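Local coordinates for protein taurine dioxygenase (Burkholderia xenovorans, PDB 5KEU) that probably acts as an iron(II)- and 2-oxoglutarate-dependent dioxygenase of the TauD/TfdA family, here crystallised with a magnesium ion at its metal site, at residues 18-23 / 34-39; 177-182 / 317-322; 215-220 / 268-273. One frame throughout, in Å; residues are numbered along the deposited sequence. Where two conformers were deposited one is given.

Interaction 1 (18-23 / 34-39); sequences PSIQVK and HGVDLT
Gln21 and His34 are the antiparallel hydrogen-bonded pair that closes the open end of a beta hairpin formed by strands 21-24 and 31-34. Gln21 N donates to His34 O (2.9 Å) with a bent N-H...O angle of 139°. His34 N returns a bond to Gln21 O (3.0 Å). His34 O also takes a CA-H...O contact from Ile20 CA (3.5 Å). The side chains of the pair lie on the same face of the sheet. There Gln21 OE1 approaches His34 CD2 (3.8 Å), with the amide and ring planes 54° apart. Lys23 comes to the same ring atom from its aliphatic part, with CD 4.2 Å from His34 CD2. His34 NE2 is hydrogen-bonded to Glu32, two residues back on its own strand.

The hairpin forms one margin of a mixed seven-stranded sheet, with 21-24 outermost within the chain. Past His34 the chain leaves the strand. At Gly35, where phi is positive, a CB would press on Ser19 O and His34 O, and its absence lets the chain turn off. A water bridges Ser19 and Gly35, accepting from Ser19 OG (2.9 Å) and donating to Gly35 O (2.8 Å). A second water links Ser19 O and Gly35 O. Ser19 OG is also bonded to Gln49 of helix 44-57.

On the buried side, Ile20 is extended at chi2 (-169°), and its CD1 reaches Val36 CB at 3.9 Å. Helix 44-57 packs on both residues, through Ile50 on Ile20 and Glu46 on Val36. Further along, Asp37 OD1 accepts from Thr39 N in an Asx turn and also from Thr39 OG1.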
loop_
_atom_site.group_PDB
_atom_site.type_symbol
_atom_site.label_atom_id
_atom_site.label_comp_id
_atom_site.label_asym_id
_atom_site.label_seq_id
_atom_site.Cartn_x
_atom_site.Cartn_y
_atom_site.Cartn_z
ATOM N N PRO B 18 13.956 -17.954 22.568
ATOM C CA PRO B 18 12.722 -17.815 21.785
ATOM C C PRO B 18 12.746 -18.682 20.530
ATOM O O PRO B 18 13.498 -18.399 19.603
ATOM C CB PRO B 18 12.699 -16.322 21.419
ATOM C CG PRO B 18 14.081 -15.773 21.804
ATOM C CD PRO B 18 14.950 -16.944 22.179
ATOM N N SER B 19 11.928 -19.734 20.506
ATOM C CA SER B 19 11.993 -20.681 19.401
ATOM C C SER B 19 11.437 -20.096 18.111
ATOM O O SER B 19 11.804 -20.557 17.025
ATOM C CB SER B 19 11.249 -21.975 19.761
ATOM O OG SER B 19 9.851 -21.769 19.924
ATOM N N ILE B 20 10.577 -19.088 18.196
ATOM C CA ILE B 20 9.921 -18.540 17.018
ATOM C C ILE B 20 10.561 -17.203 16.672
ATOM O O ILE B 20 10.490 -16.242 17.447
ATOM C CB ILE B 20 8.407 -18.409 17.229
ATOM C CG1 ILE B 20 7.820 -19.802 17.495
ATOM C CG2 ILE B 20 7.781 -17.765 16.006
ATOM C CD1 ILE B 20 6.292 -19.867 17.468
ATOM N N GLN B 21 11.194 -17.153 15.508
ATOM C CA GLN B 21 11.790 -15.923 15.009
ATOM C C GLN B 21 10.703 -14.963 14.528
ATOM O O GLN B 21 9.823 -15.359 13.757
ATOM C CB GLN B 21 12.758 -16.276 13.879
ATOM C CG GLN B 21 13.259 -15.129 13.035
ATOM C CD GLN B 21 13.979 -15.625 11.788
ATOM O OE1 GLN B 21 13.670 -15.205 10.678
ATOM N NE2 GLN B 21 14.931 -16.534 11.969
ATOM N N VAL B 22 10.765 -13.702 14.976
ATOM C CA VAL B 22 9.783 -12.670 14.634
ATOM C C VAL B 22 10.482 -11.604 13.793
ATOM O O VAL B 22 11.376 -10.907 14.288
ATOM C CB VAL B 22 9.143 -12.042 15.883
ATOM C CG1 VAL B 22 8.168 -10.897 15.483
ATOM C CG2 VAL B 22 8.413 -13.094 16.703
ATOM N N LYS B 23 10.089 -11.475 12.522
ATOM C CA LYS B 23 10.690 -10.500 11.607
ATOM C C LYS B 23 9.680 -9.417 11.248
ATOM O O LYS B 23 8.858 -9.614 10.336
ATOM C CB LYS B 23 11.197 -11.180 10.332
ATOM C CG LYS B 23 12.331 -12.154 10.524
ATOM C CD LYS B 23 12.751 -12.734 9.177
ATOM C CE LYS B 23 12.934 -11.648 8.131
ATOM N NZ LYS B 23 13.133 -12.219 6.767
ATOM N N HIS B 34 8.994 -17.444 11.765
ATOM C CA HIS B 34 9.667 -18.629 11.263
ATOM C C HIS B 34 10.062 -19.492 12.449
ATOM O O HIS B 34 10.201 -19.000 13.570
ATOM C CB HIS B 34 10.900 -18.282 10.408
ATOM C CG HIS B 34 10.570 -17.580 9.121
ATOM N ND1 HIS B 34 10.203 -18.255 7.974
ATOM C CD2 HIS B 34 10.557 -16.262 8.799
ATOM C CE1 HIS B 34 9.975 -17.385 7.005
ATOM N NE2 HIS B 34 10.180 -16.169 7.481
ATOM N N GLY B 35 10.194 -20.787 12.198
ATOM C CA GLY B 35 10.595 -21.730 13.221
ATOM C C GLY B 35 9.474 -22.518 13.863
ATOM O O GLY B 35 9.671 -23.070 14.951
ATOM N N VAL B 36 8.309 -22.594 13.234
ATOM C CA VAL B 36 7.188 -23.338 13.790
ATOM C C VAL B 36 6.500 -24.097 12.658
ATOM O O VAL B 36 6.434 -23.614 11.524
ATOM C CB VAL B 36 6.218 -22.401 14.543
ATOM C CG1 VAL B 36 5.564 -21.393 13.591
ATOM C CG2 VAL B 36 5.178 -23.200 15.280
ATOM N N ASP B 37 6.026 -25.304 12.956
ATOM C CA ASP B 37 5.400 -26.181 11.966
ATOM C C ASP B 37 3.902 -26.220 12.263
ATOM O O ASP B 37 3.467 -26.875 13.212
ATOM C CB ASP B 37 6.036 -27.567 12.015
ATOM C CG ASP B 37 5.337 -28.585 11.115
ATOM O OD1 ASP B 37 4.508 -28.206 10.258
ATOM O OD2 ASP B 37 5.638 -29.788 11.267
ATOM N N LEU B 38 3.109 -25.522 11.442
ATOM C CA LEU B 38 1.681 -25.438 11.717
ATOM C C LEU B 38 0.933 -26.716 11.367
ATOM O O LEU B 38 -0.271 -26.775 11.635
ATOM C CB LEU B 38 1.041 -24.254 10.975
ATOM C CG LEU B 38 1.698 -22.875 11.179
ATOM C CD1 LEU B 38 0.803 -21.766 10.667
ATOM C CD2 LEU B 38 2.090 -22.642 12.632
ATOM N N THR B 39 1.587 -27.731 10.788
ATOM C CA THR B 39 0.893 -28.990 10.526
ATOM C C THR B 39 0.757 -29.852 11.769
ATOM O O THR B 39 -0.017 -30.812 11.750
ATOM C CB THR B 39 1.598 -29.820 9.444
ATOM O OG1 THR B 39 2.909 -30.206 9.888
ATOM C CG2 THR B 39 1.689 -29.054 8.132
HETATM O O HOH W 1 8.871 -23.267 17.636
HETATM O O HOH W 2 12.436 -23.138 16.119
#

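Interaction 2 (177-182 / 317-322); sequences HRFTPP and AAAVAL. With FMT (formic acid), chain C.
Leu322 CD1 lies at the edge of the Phe179 ring, near its plane, 4.4 Å from Phe179 CZ, and Ala319 comes obliquely to the CD2-CE2 side. Ala319 CB is 3.6 Å from Phe179 CD2, and Ala319 CA is 3.7 Å from Phe179 CE2. CB of Phe179 points toward the helix, and CG, anti to the backbone N (chi1 176°), carries the ring on to Ala319. The small side chain of Ala319 lets the ring come close to the helix backbone.

Two prolines continue the apolar contact beyond the strand. Pro181 rests on the Ala318 methyl, with Pro181 CB 3.9 Å from Ala318 CB. Pro182 and Leu322 meet tip to tip, with Pro182 CD 3.5 Å from Leu322 CD1. No hydrogen bond joins the two segments. Thr180 OG1 donates to O1 of a formic acid molecule (3.0 Å), probably from the crystallisation liquor.

The strand segment 177-179 and helix segment 317-322 run nearly perpendicular, at 87°, with axes 10.6 Å apart. Phe179 also touches Asn323, the next residue after the helix, whose carbonyl O binds the magnesium ion. Strand 174-179 is flanked in its antiparallel sheet by strands 200-209 and 225-228. Helix 313-322 touches Leu200 of the former through Ala319, and Tyr99 of strand 99-101 through Val320 and Ala321.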
loop_
_atom_site.group_PDB
_atom_site.type_symbol
_atom_site.label_atom_id
_atom_site.label_comp_id
_atom_site.label_asym_id
_atom_site.label_seq_id
_atom_site.Cartn_x
_atom_site.Cartn_y
_atom_site.Cartn_z
ATOM N N HIS B 177 -22.886 0.530 12.350
ATOM C CA HIS B 177 -22.334 -0.319 11.303
ATOM C C HIS B 177 -23.457 -1.156 10.715
ATOM O O HIS B 177 -24.265 -1.711 11.466
ATOM C CB HIS B 177 -21.267 -1.263 11.855
ATOM C CG HIS B 177 -20.093 -0.575 12.484
ATOM N ND1 HIS B 177 -18.792 -0.875 12.135
ATOM C CD2 HIS B 177 -20.016 0.366 13.458
ATOM C CE1 HIS B 177 -17.964 -0.137 12.857
ATOM N NE2 HIS B 177 -18.680 0.618 13.672
ATOM N N ARG B 178 -23.483 -1.287 9.387
ATOM C CA ARG B 178 -24.566 -2.001 8.711
ATOM C C ARG B 178 -23.992 -2.904 7.639
ATOM O O ARG B 178 -22.985 -2.575 7.005
ATOM C CB ARG B 178 -25.569 -1.066 8.022
ATOM C CG ARG B 178 -26.184 -0.004 8.912
ATOM C CD ARG B 178 -27.189 0.828 8.121
ATOM N NE ARG B 178 -27.659 1.965 8.904
ATOM C CZ ARG B 178 -28.795 1.961 9.596
ATOM N NH1 ARG B 178 -29.576 0.887 9.576
ATOM N NH2 ARG B 178 -29.150 3.034 10.294
ATOM N N PHE B 179 -24.681 -4.022 7.417
ATOM C CA PHE B 179 -24.356 -4.949 6.344
ATOM C C PHE B 179 -25.644 -5.581 5.841
ATOM O O PHE B 179 -26.473 -6.021 6.645
ATOM C CB PHE B 179 -23.412 -6.050 6.809
ATOM C CG PHE B 179 -23.131 -7.078 5.754
ATOM C CD1 PHE B 179 -22.354 -6.755 4.651
ATOM C CD2 PHE B 179 -23.650 -8.359 5.858
ATOM C CE1 PHE B 179 -22.091 -7.702 3.673
ATOM C CE2 PHE B 179 -23.388 -9.309 4.885
ATOM C CZ PHE B 179 -22.605 -8.979 3.794
ATOM N N THR B 180 -25.795 -5.639 4.519
ATOM C CA THR B 180 -26.943 -6.284 3.888
ATOM C C THR B 180 -26.451 -7.496 3.118
ATOM O O THR B 180 -25.738 -7.336 2.115
ATOM C CB THR B 180 -27.677 -5.320 2.954
ATOM O OG1 THR B 180 -28.177 -4.213 3.711
ATOM C CG2 THR B 180 -28.843 -6.025 2.270
ATOM N N PRO B 181 -26.760 -8.717 3.562
ATOM C CA PRO B 181 -26.294 -9.894 2.834
ATOM C C PRO B 181 -26.941 -9.964 1.463
ATOM O O PRO B 181 -28.059 -9.460 1.266
ATOM C CB PRO B 181 -26.747 -11.065 3.727
ATOM C CG PRO B 181 -26.929 -10.465 5.082
ATOM C CD PRO B 181 -27.428 -9.070 4.827
ATOM N N PRO B 182 -26.262 -10.568 0.471
ATOM C CA PRO B 182 -26.804 -10.842 -0.871
ATOM C C PRO B 182 -28.118 -11.605 -0.821
ATOM O O PRO B 182 -28.133 -12.638 -0.151
ATOM C CB PRO B 182 -25.720 -11.704 -1.525
ATOM C CG PRO B 182 -24.459 -11.335 -0.818
ATOM C CD PRO B 182 -24.857 -10.990 0.599
ATOM N N ALA B 317 -23.866 -14.862 10.078
ATOM C CA ALA B 317 -23.031 -15.892 9.461
ATOM C C ALA B 317 -22.676 -15.539 8.017
ATOM O O ALA B 317 -21.579 -15.859 7.540
ATOM C CB ALA B 317 -23.741 -17.247 9.519
ATOM N N ALA B 318 -23.600 -14.896 7.300
ATOM C CA ALA B 318 -23.298 -14.452 5.944
ATOM C C ALA B 318 -22.202 -13.393 5.955
ATOM O O ALA B 318 -21.300 -13.411 5.107
ATOM C CB ALA B 318 -24.558 -13.913 5.271
ATOM N N ALA B 319 -22.261 -12.463 6.911
ATOM C CA ALA B 319 -21.212 -11.449 7.000
ATOM C C ALA B 319 -19.877 -12.082 7.365
ATOM O O ALA B 319 -18.849 -11.757 6.756
ATOM C CB ALA B 319 -21.593 -10.359 8.006
ATOM N N VAL B 320 -19.870 -13.008 8.337
ATOM C CA VAL B 320 -18.639 -13.736 8.648
ATOM C C VAL B 320 -18.076 -14.380 7.389
ATOM O O VAL B 320 -16.866 -14.321 7.125
ATOM C CB VAL B 320 -18.875 -14.786 9.756
ATOM C CG1 VAL B 320 -17.638 -15.675 9.906
ATOM C CG2 VAL B 320 -19.201 -14.113 11.089
ATOM N N ALA B 321 -18.951 -14.981 6.576
ATOM C CA ALA B 321 -18.486 -15.707 5.401
ATOM C C ALA B 321 -17.994 -14.768 4.302
ATOM O O ALA B 321 -17.076 -15.123 3.552
ATOM C CB ALA B 321 -19.600 -16.616 4.870
ATOM N N LEU B 322 -18.571 -13.574 4.195
ATOM C CA LEU B 322 -18.350 -12.734 3.023
ATOM C C LEU B 322 -17.437 -11.539 3.260
ATOM O O LEU B 322 -16.785 -11.096 2.311
ATOM C CB LEU B 322 -19.692 -12.231 2.474
ATOM C CG LEU B 322 -20.633 -13.322 1.935
ATOM C CD1 LEU B 322 -21.995 -12.741 1.628
ATOM C CD2 LEU B 322 -20.045 -13.988 0.691
HETATM C C FMT C . -26.323 -1.192 4.064
HETATM O O1 FMT C . -25.906 -2.348 3.989
HETATM O O2 FMT C . -25.718 -0.208 3.634
#

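Interaction 3 (215-220 / 268-273). With MG (magnesium ion), chain D.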
loop_
_atom_site.group_PDB
_atom_site.type_symbol
_atom_site.label_atom_id
_atom_site.label_comp_id
_atom_site.label_asym_id
_atom_site.label_seq_id
_atom_site.Cartn_x
_atom_site.Cartn_y
_atom_site.Cartn_z
ATOM N N GLU B 215 -5.323 -0.955 24.796
ATOM C CA GLU B 215 -5.121 0.133 23.854
ATOM C C GLU B 215 -6.444 0.613 23.267
ATOM O O GLU B 215 -7.368 -0.165 23.021
ATOM C CB GLU B 215 -4.210 -0.303 22.707
ATOM C CG GLU B 215 -2.814 -0.685 23.129
ATOM C CD GLU B 215 -2.109 -1.446 22.032
ATOM O OE1 GLU B 215 -2.469 -2.623 21.795
ATOM O OE2 GLU B 215 -1.226 -0.845 21.378
ATOM N N ARG B 216 -6.503 1.910 23.016
ATOM C CA ARG B 216 -7.607 2.507 22.291
ATOM C C ARG B 216 -7.381 2.340 20.796
ATOM O O ARG B 216 -6.288 2.607 20.295
ATOM C CB ARG B 216 -7.729 3.979 22.662
ATOM C CG ARG B 216 -8.251 4.107 24.106
ATOM C CD ARG B 216 -8.248 5.515 24.636
ATOM N NE ARG B 216 -8.465 5.456 26.081
ATOM C CZ ARG B 216 -9.041 6.414 26.794
ATOM N NH1 ARG B 216 -9.467 7.518 26.202
ATOM N NH2 ARG B 216 -9.192 6.261 28.098
ATOM N N VAL B 217 -8.423 1.906 20.098
ATOM C CA VAL B 217 -8.378 1.589 18.678
ATOM C C VAL B 217 -9.404 2.452 17.960
ATOM O O VAL B 217 -10.561 2.532 18.388
ATOM C CB VAL B 217 -8.671 0.094 18.438
ATOM C CG1 VAL B 217 -8.891 -0.178 16.964
ATOM C CG2 VAL B 217 -7.548 -0.781 19.019
ATOM N N LEU B 218 -8.994 3.069 16.855
ATOM C CA LEU B 218 -9.904 3.883 16.057
ATOM C C LEU B 218 -10.733 2.924 15.209
ATOM O O LEU B 218 -10.339 2.525 14.115
ATOM C CB LEU B 218 -9.128 4.886 15.207
ATOM C CG LEU B 218 -9.984 5.855 14.388
ATOM C CD1 LEU B 218 -10.839 6.712 15.344
ATOM C CD2 LEU B 218 -9.087 6.743 13.515
ATOM N N TYR B 219 -11.907 2.558 15.730
ATOM C CA TYR B 219 -12.681 1.411 15.239
ATOM C C TYR B 219 -13.599 1.830 14.085
ATOM O O TYR B 219 -14.813 1.785 14.194
ATOM C CB TYR B 219 -13.484 0.821 16.403
ATOM C CG TYR B 219 -13.880 -0.638 16.285
ATOM C CD1 TYR B 219 -12.923 -1.633 16.126
ATOM C CD2 TYR B 219 -15.223 -1.022 16.355
ATOM C CE1 TYR B 219 -13.296 -2.993 16.028
ATOM C CE2 TYR B 219 -15.606 -2.376 16.270
ATOM C CZ TYR B 219 -14.639 -3.347 16.110
ATOM O OH TYR B 219 -15.000 -4.684 16.035
ATOM N N VAL B 220 -13.014 2.264 12.961
ATOM C CA VAL B 220 -13.804 2.980 11.953
ATOM C C VAL B 220 -14.076 2.161 10.690
ATOM O O VAL B 220 -14.545 2.724 9.693
ATOM C CB VAL B 220 -13.168 4.341 11.610
ATOM C CG1 VAL B 220 -13.265 5.249 12.812
ATOM C CG2 VAL B 220 -11.701 4.195 11.202
ATOM N N ASN B 268 -8.384 -8.667 14.434
ATOM C CA ASN B 268 -9.520 -7.866 13.988
ATOM C C ASN B 268 -9.886 -6.771 14.989
ATOM O O ASN B 268 -10.668 -5.877 14.652
ATOM C CB ASN B 268 -10.708 -8.829 13.762
ATOM C CG ASN B 268 -11.717 -8.356 12.705
ATOM O OD1 ASN B 268 -11.341 -7.932 11.600
ATOM N ND2 ASN B 268 -13.036 -8.481 13.037
ATOM N N ARG B 269 -9.400 -6.852 16.220
ATOM C CA ARG B 269 -9.727 -5.822 17.191
ATOM C C ARG B 269 -8.867 -4.577 17.027
ATOM O O ARG B 269 -9.157 -3.553 17.657
ATOM C CB ARG B 269 -9.571 -6.381 18.607
ATOM C CG ARG B 269 -10.375 -7.658 18.835
ATOM C CD ARG B 269 -9.924 -8.384 20.112
ATOM N NE ARG B 269 -8.544 -8.846 19.977
ATOM C CZ ARG B 269 -7.919 -9.622 20.856
ATOM N NH1 ARG B 269 -8.549 -10.076 21.936
ATOM N NH2 ARG B 269 -6.651 -9.951 20.646
ATOM N N ALA B 270 -7.819 -4.639 16.194
ATOM C CA ALA B 270 -6.855 -3.556 16.102
ATOM C C ALA B 270 -6.513 -3.192 14.661
ATOM O O ALA B 270 -5.618 -2.369 14.449
ATOM C CB ALA B 270 -5.563 -3.922 16.851
ATOM N N THR B 271 -7.194 -3.775 13.676
ATOM C CA THR B 271 -6.827 -3.585 12.280
ATOM C C THR B 271 -8.062 -3.427 11.419
ATOM O O THR B 271 -9.172 -3.803 11.801
ATOM C CB THR B 271 -6.028 -4.771 11.704
ATOM O OG1 THR B 271 -6.821 -5.970 11.788
ATOM C CG2 THR B 271 -4.712 -4.962 12.444
ATOM N N ALA B 272 -7.841 -2.872 10.237
ATOM C CA ALA B 272 -8.700 -3.066 9.080
ATOM C C ALA B 272 -7.820 -3.616 7.966
ATOM O O ALA B 272 -6.589 -3.503 8.021
ATOM C CB ALA B 272 -9.379 -1.759 8.626
ATOM N N HIS B 273 -8.442 -4.225 6.956
ATOM C CA HIS B 273 -7.665 -4.769 5.850
ATOM C C HIS B 273 -8.359 -4.482 4.525
ATOM O O HIS B 273 -9.516 -4.052 4.465
ATOM C CB HIS B 273 -7.399 -6.273 6.013
ATOM C CG HIS B 273 -8.652 -7.083 6.157
ATOM N ND1 HIS B 273 -9.298 -7.230 7.366
ATOM C CD2 HIS B 273 -9.391 -7.763 5.249
ATOM C CE1 HIS B 273 -10.385 -7.962 7.197
ATOM N NE2 HIS B 273 -10.469 -8.294 5.922
HETATM MG MG MG D . -12.340 -8.841 5.198
HETATM O O HOH W 3 -13.191 -6.431 15.649
HETATM O O HOH W 4 -12.062 -10.766 5.546
HETATM O O HOH W 5 -11.539 -9.129 3.289
#
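Val217, Arg269 and Tyr219 carry this buried contact, which joins strand 216-218 to the turn leading into strand 271-274. Strand 271-274 belongs to the cupin-type double-stranded beta-helix core of this family, and it brings His273 to the metal.

Val217 points toward the turn and holds the carbonyl of Arg269 between its two methyls. CG1 and CG2 are each 3.5 Å from Arg269 O. CG1 is anti to the backbone N (chi1 169°), which leaves CG2 beside that N. CG2 also packs on Ala270 CB at 4.3 Å.

Arg269 takes part through its backbone. Its side chain starts away from Val217, and its guanidinium makes salt bridges with Glu212 and Asp267. The two carboxylates would offset the buried positive charge.

Tyr219 is the centre of an inverse gamma turn just after strand 216-218. Its ring reaches back to the other segment, and Asn268 O sits at the ring edge, near its plane, 4.1 Å from Tyr219 CE1. A water, also in the ring plane, joins the two residues. It lies a short 2.5 Å from Tyr219 OH and donates to Asn268 O at 2.8 Å. No direct hydrogen bond crosses the contact. The backbones of Leu218 and Ala270 are instead both bonded to Leu155, at the start of helix 155-161.

At the far end of the second segment, His273 supplies one ligand of a site shared with His123, Asp125 and the carbonyl O of Asn323. Two histidines and an aspartate match the facial triad that binds iron(II) in this superfamily. Here a magnesium ion occupies the site, with two waters also bound and His273 NE2 at 2.1 Å.

How the interactions relate
Interaction 1 comes first along the chain. Interaction 3 is nested within the loop that interaction 2 closes. The centres of interactions 1 and 2 are about 34 Å apart, on opposite sides of the chain's centre. Interaction 1 belongs to the margin of the mixed sheet, away from the metal, and its centre is about 26 Å from that of interaction 3. Interactions 2 and 3 have centres about 19 Å apart and touch, with His177 CE1 packing 3.9 Å from Tyr219 O. Their strands 174-179 and 216-218 both pair with strand 200-209. Both interactions also lie near the magnesium ion: His273 of interaction 3 binds it, and so does Asn323, just after segment 317-322.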